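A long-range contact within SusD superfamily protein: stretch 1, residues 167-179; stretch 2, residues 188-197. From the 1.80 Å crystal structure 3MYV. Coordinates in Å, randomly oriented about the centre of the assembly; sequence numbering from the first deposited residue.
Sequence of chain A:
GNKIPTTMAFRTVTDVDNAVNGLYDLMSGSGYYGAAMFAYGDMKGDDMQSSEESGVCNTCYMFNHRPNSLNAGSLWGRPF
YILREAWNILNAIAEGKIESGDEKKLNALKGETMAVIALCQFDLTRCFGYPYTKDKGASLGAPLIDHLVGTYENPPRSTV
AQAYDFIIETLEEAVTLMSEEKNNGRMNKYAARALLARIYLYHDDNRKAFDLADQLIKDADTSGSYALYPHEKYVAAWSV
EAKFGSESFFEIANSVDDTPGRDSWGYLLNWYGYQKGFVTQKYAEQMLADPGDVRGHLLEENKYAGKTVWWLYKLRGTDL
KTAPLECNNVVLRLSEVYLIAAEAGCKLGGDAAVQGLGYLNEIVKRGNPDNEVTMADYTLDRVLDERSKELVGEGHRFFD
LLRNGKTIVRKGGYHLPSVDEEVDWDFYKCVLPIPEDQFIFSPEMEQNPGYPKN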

ATOM      1  N   ILE A 167      11.666  11.674  -0.346  1.00 13.44           N
ATOM      2  CA  ILE A 167      10.265  11.349  -0.581  1.00 13.70           C
ATOM      3  C   ILE A 167       9.337  12.453  -0.051  1.00 15.02           C
ATOM      4  O   ILE A 167       8.408  12.897  -0.742  1.00 15.62           O
ATOM      5  CB  ILE A 167       9.913   9.967   0.062  1.00 14.46           C
ATOM      6  CG1 ILE A 167      10.566   8.831  -0.725  1.00 15.13           C
ATOM      7  CG2 ILE A 167       8.413   9.754   0.123  1.00 15.59           C
ATOM      8  CD1 ILE A 167      10.837   7.540   0.144  1.00 15.02           C
ATOM      9  N   ILE A 168       9.588  12.912   1.167  1.00 15.31           N
ATOM     10  CA  ILE A 168       8.699  13.905   1.784  1.00 13.57           C
ATOM     11  C   ILE A 168       8.779  15.268   1.072  1.00 16.16           C
ATOM     12  O   ILE A 168       7.748  15.878   0.739  1.00 17.53           O
ATOM     13  CB  ILE A 168       8.954  14.013   3.302  1.00 14.83           C
ATOM     14  CG1 ILE A 168       8.427  12.729   4.000  1.00 14.50           C
ATOM     15  CG2 ILE A 168       8.271  15.280   3.868  1.00 17.28           C
ATOM     16  CD1 ILE A 168       9.058  12.435   5.376  1.00 13.92           C
ATOM     17  N   GLU A 169       9.995  15.719   0.787  1.00 16.29           N
ATOM     18  CA  GLU A 169      10.227  16.988   0.079  1.00 17.09           C
ATOM     19  C   GLU A 169       9.591  16.954  -1.301  1.00 15.95           C
ATOM     20  O   GLU A 169       9.003  17.936  -1.752  1.00 15.75           O
ATOM     21  CB  GLU A 169      11.717  17.271  -0.086  1.00 20.40           C
ATOM     22  CG  GLU A 169      12.344  18.052   1.028  1.00 32.90           C
ATOM     23  CD  GLU A 169      13.840  18.335   0.792  1.00 44.90           C
ATOM     24  OE1 GLU A 169      14.263  18.511  -0.386  1.00 37.42           O
ATOM     25  OE2 GLU A 169      14.583  18.365   1.801  1.00 47.68           O
ATOM     26  N   THR A 170       9.757  15.828  -1.974  1.00 16.27           N
ATOM     27  CA  THR A 170       9.178  15.626  -3.293  1.00 17.33           C
ATOM     28  C   THR A 170       7.653  15.709  -3.269  1.00 16.50           C
ATOM     29  O   THR A 170       7.038  16.407  -4.080  1.00 16.33           O
ATOM     30  CB  THR A 170       9.624  14.279  -3.850  1.00 18.64           C
ATOM     31  OG1 THR A 170      11.035  14.310  -4.003  1.00 15.35           O
ATOM     32  CG2 THR A 170       8.973  14.013  -5.192  1.00 16.58           C
ATOM     33  N   LEU A 171       7.043  15.005  -2.328  1.00 15.89           N
ATOM     34  CA  LEU A 171       5.599  14.969  -2.248  1.00 16.08           C
ATOM     35  C   LEU A 171       5.028  16.304  -1.734  1.00 16.14           C
ATOM     36  O   LEU A 171       4.018  16.753  -2.248  1.00 16.61           O
ATOM     37  CB  LEU A 171       5.184  13.756  -1.407  1.00 18.12           C
ATOM     38  CG  LEU A 171       3.850  13.063  -1.578  1.00 26.23           C
ATOM     39  CD1 LEU A 171       3.388  12.914  -3.013  1.00 12.35           C
ATOM     40  CD2 LEU A 171       3.983  11.730  -0.828  1.00 23.29           C
ATOM     41  N   GLU A 172       5.702  16.981  -0.793  1.00 16.56           N
ATOM     42  CA  GLU A 172       5.258  18.302  -0.347  1.00 16.75           C
ATOM     43  C   GLU A 172       5.222  19.270  -1.547  1.00 18.41           C
ATOM     44  O   GLU A 172       4.242  19.992  -1.737  1.00 17.72           O
ATOM     45  CB  GLU A 172       6.150  18.847   0.793  1.00 17.97           C
ATOM     46  CG  GLU A 172       6.002  18.059   2.085  1.00 16.90           C
ATOM     47  CD  GLU A 172       7.030  18.448   3.150  1.00 19.44           C
ATOM     48  OE1 GLU A 172       8.092  18.998   2.799  1.00 19.76           O
ATOM     49  OE2 GLU A 172       6.781  18.184   4.343  1.00 21.35           O
ATOM     50  N   GLU A 173       6.251  19.234  -2.390  1.00 20.38           N
ATOM     51  CA  GLU A 173       6.249  20.060  -3.591  1.00 19.95           C
ATOM     52  C   GLU A 173       5.180  19.620  -4.612  1.00 18.69           C
ATOM     53  O   GLU A 173       4.470  20.470  -5.174  1.00 19.02           O
ATOM     54  CB  GLU A 173       7.639  20.136  -4.216  1.00 19.77           C
ATOM     55  CG  GLU A 173       7.673  21.053  -5.403  1.00 22.06           C
ATOM     56  CD  GLU A 173       9.023  21.168  -6.071  1.00 29.56           C
ATOM     57  OE1 GLU A 173      10.030  20.637  -5.532  1.00 26.49           O
ATOM     58  OE2 GLU A 173       9.054  21.797  -7.151  1.00 30.55           O
ATOM     59  N   ALA A 174       5.061  18.316  -4.841  1.00 15.80           N
ATOM     60  CA  ALA A 174       4.066  17.760  -5.771  1.00 17.41           C
ATOM     61  C   ALA A 174       2.658  18.277  -5.472  1.00 17.35           C
ATOM     62  O   ALA A 174       1.918  18.710  -6.378  1.00 17.35           O
ATOM     63  CB  ALA A 174       4.083  16.220  -5.735  1.00 18.39           C
ATOM     64  N   VAL A 175       2.290  18.220  -4.195  1.00 18.91           N
ATOM     65  CA  VAL A 175       0.979  18.660  -3.741  1.00 18.93           C
ATOM     66  C   VAL A 175       0.735  20.101  -4.177  1.00 19.56           C
ATOM     67  O   VAL A 175      -0.364  20.433  -4.614  1.00 21.33           O
ATOM     68  CB  VAL A 175       0.813  18.493  -2.204  1.00 18.72           C
ATOM     69  CG1 VAL A 175      -0.442  19.299  -1.693  1.00 17.80           C
ATOM     70  CG2 VAL A 175       0.683  16.996  -1.827  1.00 15.03           C
ATOM     71  N   THR A 176       1.754  20.966  -4.088  1.00 19.72           N
ATOM     72  CA  THR A 176       1.529  22.367  -4.422  1.00 18.93           C
ATOM     73  C   THR A 176       1.276  22.537  -5.920  1.00 19.19           C
ATOM     74  O   THR A 176       0.655  23.506  -6.312  1.00 21.66           O
ATOM     75  CB  THR A 176       2.701  23.303  -3.989  1.00 21.39           C
ATOM     76  OG1 THR A 176       3.863  23.029  -4.777  1.00 19.02           O
ATOM     77  CG2 THR A 176       3.018  23.142  -2.473  1.00 21.83           C
ATOM     78  N   LEU A 177       1.777  21.619  -6.746  1.00 20.28           N
ATOM     79  CA  LEU A 177       1.617  21.702  -8.210  1.00 18.44           C
ATOM     80  C   LEU A 177       0.362  21.044  -8.789  1.00 19.25           C
ATOM     81  O   LEU A 177      -0.019  21.347  -9.912  1.00 18.50           O
ATOM     82  CB  LEU A 177       2.817  21.053  -8.901  1.00 18.36           C
ATOM     83  CG  LEU A 177       4.174  21.688  -8.595  1.00 21.38           C
ATOM     84  CD1 LEU A 177       5.267  20.939  -9.335  1.00 14.86           C
ATOM     85  CD2 LEU A 177       4.133  23.168  -8.949  1.00 25.87           C
HETATM   86  N   MSE A 178      -0.241  20.117  -8.051  1.00 19.33           N
HETATM   87  CA  MSE A 178      -1.260  19.211  -8.595  1.00 19.67           C
HETATM   88  C   MSE A 178      -2.697  19.751  -8.606  1.00 21.13           C
HETATM   89  O   MSE A 178      -3.062  20.629  -7.827  1.00 20.79           O
HETATM   90  CB  MSE A 178      -1.203  17.875  -7.832  1.00 18.53           C
HETATM   91  CG  MSE A 178       0.007  17.032  -8.224  1.00 18.83           C
HETATM   92 SE   MSE A 178       0.209  15.511  -7.097  0.75 14.38          SE
HETATM   93  CE  MSE A 178      -1.098  14.422  -8.039  1.00 16.67           C
ATOM     94  N   SER A 179      -3.498  19.189  -9.497  1.00 20.73           N
ATOM     95  CA  SER A 179      -4.892  19.533  -9.630  1.00 21.37           C
ATOM     96  C   SER A 179      -5.754  18.714  -8.687  1.00 22.05           C
ATOM     97  O   SER A 179      -5.466  17.552  -8.432  1.00 21.88           O
ATOM     98  CB  SER A 179      -5.369  19.287 -11.065  1.00 22.23           C
ATOM     99  OG  SER A 179      -6.775  19.398 -11.125  1.00 22.07           O
ATOM    100  N   ASN A 188      -4.551  12.352  -7.978  1.00 17.40           N
ATOM    101  CA  ASN A 188      -4.750  13.797  -8.003  1.00 17.16           C
ATOM    102  C   ASN A 188      -4.234  14.386  -6.684  1.00 19.16           C
ATOM    103  O   ASN A 188      -3.629  13.677  -5.886  1.00 16.54           O
ATOM    104  CB  ASN A 188      -6.223  14.160  -8.223  1.00 14.56           C
ATOM    105  CG  ASN A 188      -7.125  13.741  -7.055  1.00 16.41           C
ATOM    106  OD1 ASN A 188      -6.693  13.041  -6.159  1.00 14.65           O
ATOM    107  ND2 ASN A 188      -8.377  14.193  -7.073  1.00 16.46           N
ATOM    108  N   LYS A 189      -4.476  15.668  -6.456  1.00 18.59           N
ATOM    109  CA  LYS A 189      -3.940  16.347  -5.258  1.00 16.05           C
ATOM    110  C   LYS A 189      -4.411  15.676  -3.973  1.00 14.07           C
ATOM    111  O   LYS A 189      -3.640  15.520  -3.028  1.00 13.05           O
ATOM    112  CB  LYS A 189      -4.331  17.827  -5.273  1.00 15.56           C
ATOM    113  CG  LYS A 189      -3.641  18.675  -4.210  1.00 16.72           C
ATOM    114  CD  LYS A 189      -4.042  20.147  -4.395  1.00 20.63           C
ATOM    115  CE  LYS A 189      -3.526  20.986  -3.263  1.00 22.89           C
ATOM    116  NZ  LYS A 189      -3.558  22.399  -3.599  1.00 20.82           N
ATOM    117  N   TYR A 190      -5.669  15.242  -3.935  1.00 13.78           N
ATOM    118  CA  TYR A 190      -6.150  14.536  -2.761  1.00 12.41           C
ATOM    119  C   TYR A 190      -5.388  13.254  -2.464  1.00 12.40           C
ATOM    120  O   TYR A 190      -5.032  13.004  -1.307  1.00 13.37           O
ATOM    121  CB  TYR A 190      -7.634  14.250  -2.863  1.00 16.35           C
ATOM    122  CG  TYR A 190      -8.525  15.430  -2.636  1.00 16.57           C
ATOM    123  CD1 TYR A 190      -9.030  15.716  -1.365  1.00 20.21           C
ATOM    124  CD2 TYR A 190      -8.956  16.197  -3.702  1.00 20.67           C
ATOM    125  CE1 TYR A 190      -9.889  16.794  -1.167  1.00 22.17           C
ATOM    126  CE2 TYR A 190      -9.822  17.253  -3.525  1.00 22.27           C
ATOM    127  CZ  TYR A 190     -10.278  17.549  -2.264  1.00 27.64           C
ATOM    128  OH  TYR A 190     -11.136  18.602  -2.120  1.00 35.26           O
ATOM    129  N   ALA A 191      -5.156  12.438  -3.492  1.00 13.88           N
ATOM    130  CA  ALA A 191      -4.379  11.216  -3.389  1.00 12.90           C
ATOM    131  C   ALA A 191      -2.998  11.501  -2.866  1.00 12.21           C
ATOM    132  O   ALA A 191      -2.479  10.813  -1.951  1.00 12.90           O
ATOM    133  CB  ALA A 191      -4.280  10.518  -4.794  1.00 13.33           C
ATOM    134  N   ALA A 192      -2.354  12.485  -3.477  1.00 12.11           N
ATOM    135  CA  ALA A 192      -0.993  12.849  -3.072  1.00 12.15           C
ATOM    136  C   ALA A 192      -0.896  13.290  -1.610  1.00 14.56           C
ATOM    137  O   ALA A 192       0.081  12.952  -0.929  1.00 13.13           O
ATOM    138  CB  ALA A 192      -0.419  13.972  -4.000  1.00 10.33           C
ATOM    139  N   ARG A 193      -1.883  14.057  -1.134  1.00 13.63           N
ATOM    140  CA  ARG A 193      -1.929  14.441   0.282  1.00 14.60           C
ATOM    141  C   ARG A 193      -2.209  13.224   1.177  1.00 14.45           C
ATOM    142  O   ARG A 193      -1.626  13.104   2.243  1.00 12.82           O
ATOM    143  CB  ARG A 193      -2.989  15.536   0.532  1.00 14.33           C
ATOM    144  CG  ARG A 193      -2.701  16.854  -0.225  1.00 14.34           C
ATOM    145  CD  ARG A 193      -3.915  17.767  -0.194  1.00 14.78           C
ATOM    146  NE  ARG A 193      -4.160  18.298   1.140  1.00 14.16           N
ATOM    147  CZ  ARG A 193      -5.319  18.784   1.559  1.00 19.71           C
ATOM    148  NH1 ARG A 193      -6.414  18.738   0.782  1.00 17.46           N
ATOM    149  NH2 ARG A 193      -5.396  19.298   2.769  1.00 18.89           N
ATOM    150  N   ALA A 194      -3.070  12.308   0.732  1.00 11.97           N
ATOM    151  CA  ALA A 194      -3.333  11.104   1.512  1.00 12.50           C
ATOM    152  C   ALA A 194      -2.029  10.293   1.666  1.00 14.93           C
ATOM    153  O   ALA A 194      -1.701   9.820   2.760  1.00 11.96           O
ATOM    154  CB  ALA A 194      -4.467  10.262   0.868  1.00 11.94           C
ATOM    155  N   LEU A 195      -1.280  10.149   0.567  1.00 16.25           N
ATOM    156  CA  LEU A 195      -0.031   9.395   0.586  1.00 15.50           C
ATOM    157  C   LEU A 195       0.995  10.072   1.527  1.00 14.21           C
ATOM    158  O   LEU A 195       1.675   9.399   2.316  1.00 11.96           O
ATOM    159  CB  LEU A 195       0.533   9.255  -0.843  1.00 14.89           C
ATOM    160  CG  LEU A 195       1.861   8.529  -1.028  1.00 14.64           C
ATOM    161  CD1 LEU A 195       1.842   7.133  -0.436  1.00 11.81           C
ATOM    162  CD2 LEU A 195       2.288   8.480  -2.509  1.00 12.22           C
ATOM    163  N   LEU A 196       1.087  11.392   1.428  1.00 12.66           N
ATOM    164  CA  LEU A 196       1.986  12.195   2.280  1.00 14.30           C
ATOM    165  C   LEU A 196       1.648  12.035   3.767  1.00 14.14           C
ATOM    166  O   LEU A 196       2.551  11.970   4.606  1.00 14.01           O
ATOM    167  CB  LEU A 196       1.919  13.673   1.873  1.00 12.96           C
ATOM    168  CG  LEU A 196       2.854  14.645   2.607  1.00 16.42           C
ATOM    169  CD1 LEU A 196       4.296  14.143   2.515  1.00 17.69           C
ATOM    170  CD2 LEU A 196       2.739  16.081   2.104  1.00 14.80           C
ATOM    171  N   ALA A 197       0.345  12.003   4.111  1.00 13.91           N
ATOM    172  CA  ALA A 197      -0.040  11.784   5.516  1.00 13.62           C
ATOM    173  C   ALA A 197       0.461  10.413   5.965  1.00 13.19           C
ATOM    174  O   ALA A 197       0.973  10.290   7.081  1.00 13.31           O
ATOM    175  CB  ALA A 197      -1.536  11.903   5.720  1.00 14.57           C
TER
HETATM  176  O   HOH W   1      -2.132  22.486  -6.213  1.00 25.84           O

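Residues 167-177 and 189-197 are helical and pack nearly antiparallel, with 158° between their N-to-C directions. The axes come within 9.1 Å. Met178 leaves helical geometry, and Asn188 sits just before the second helix as its N-cap. The backbones lie closest near this end: the CA atoms of Met178 and Lys189 are 5.1 Å apart, against 6.4 Å for those of Leu171 and Leu196. One direct hydrogen bond crosses the contact, from Lys189 N to Ser179 O (2.9 Å, 158°). It uses an amide in the first turn of the helix, which has no partner within that helix. Asn188 OD1 accepts from Ala191 N at 3.1 Å and caps the same turn.

The remaining contact is largely apolar, and 607 Å² is buried in total. Ala192 points toward the first helix. Its methyl is small enough to let three side chains close around it: its CB lies 3.5 Å from Met178 SE, 3.9 Å from Val175 CG2 and 4.1 Å from Leu171 CD1. Met178 is a selenomethionine, and its long chain also brings CE to 3.4 Å from Asn188 O. Leu171 reaches further along the second helix. Its CD2 is 3.8 Å from Leu195 CG and 3.9 Å from Leu196 CB. Leu196 has the largest covered area, and its CD2 meets Glu172 CG at 3.8 Å. Thus the aliphatic part of Glu172 packs here, although its CB points away.

Long side chains also pack through their methylenes. Val175 CG1 lies 3.6 Å from Arg193 CG and 3.8 Å from Lys189 CE. Lys189 is extended, with all four chi angles t. This carries NZ to water 1, which accepts from it at 3.0 Å. The same water lies within donating range of Val175 O (3.1 Å) and Met178 O (2.6 Å), so it links the lysine to the end of the first helix.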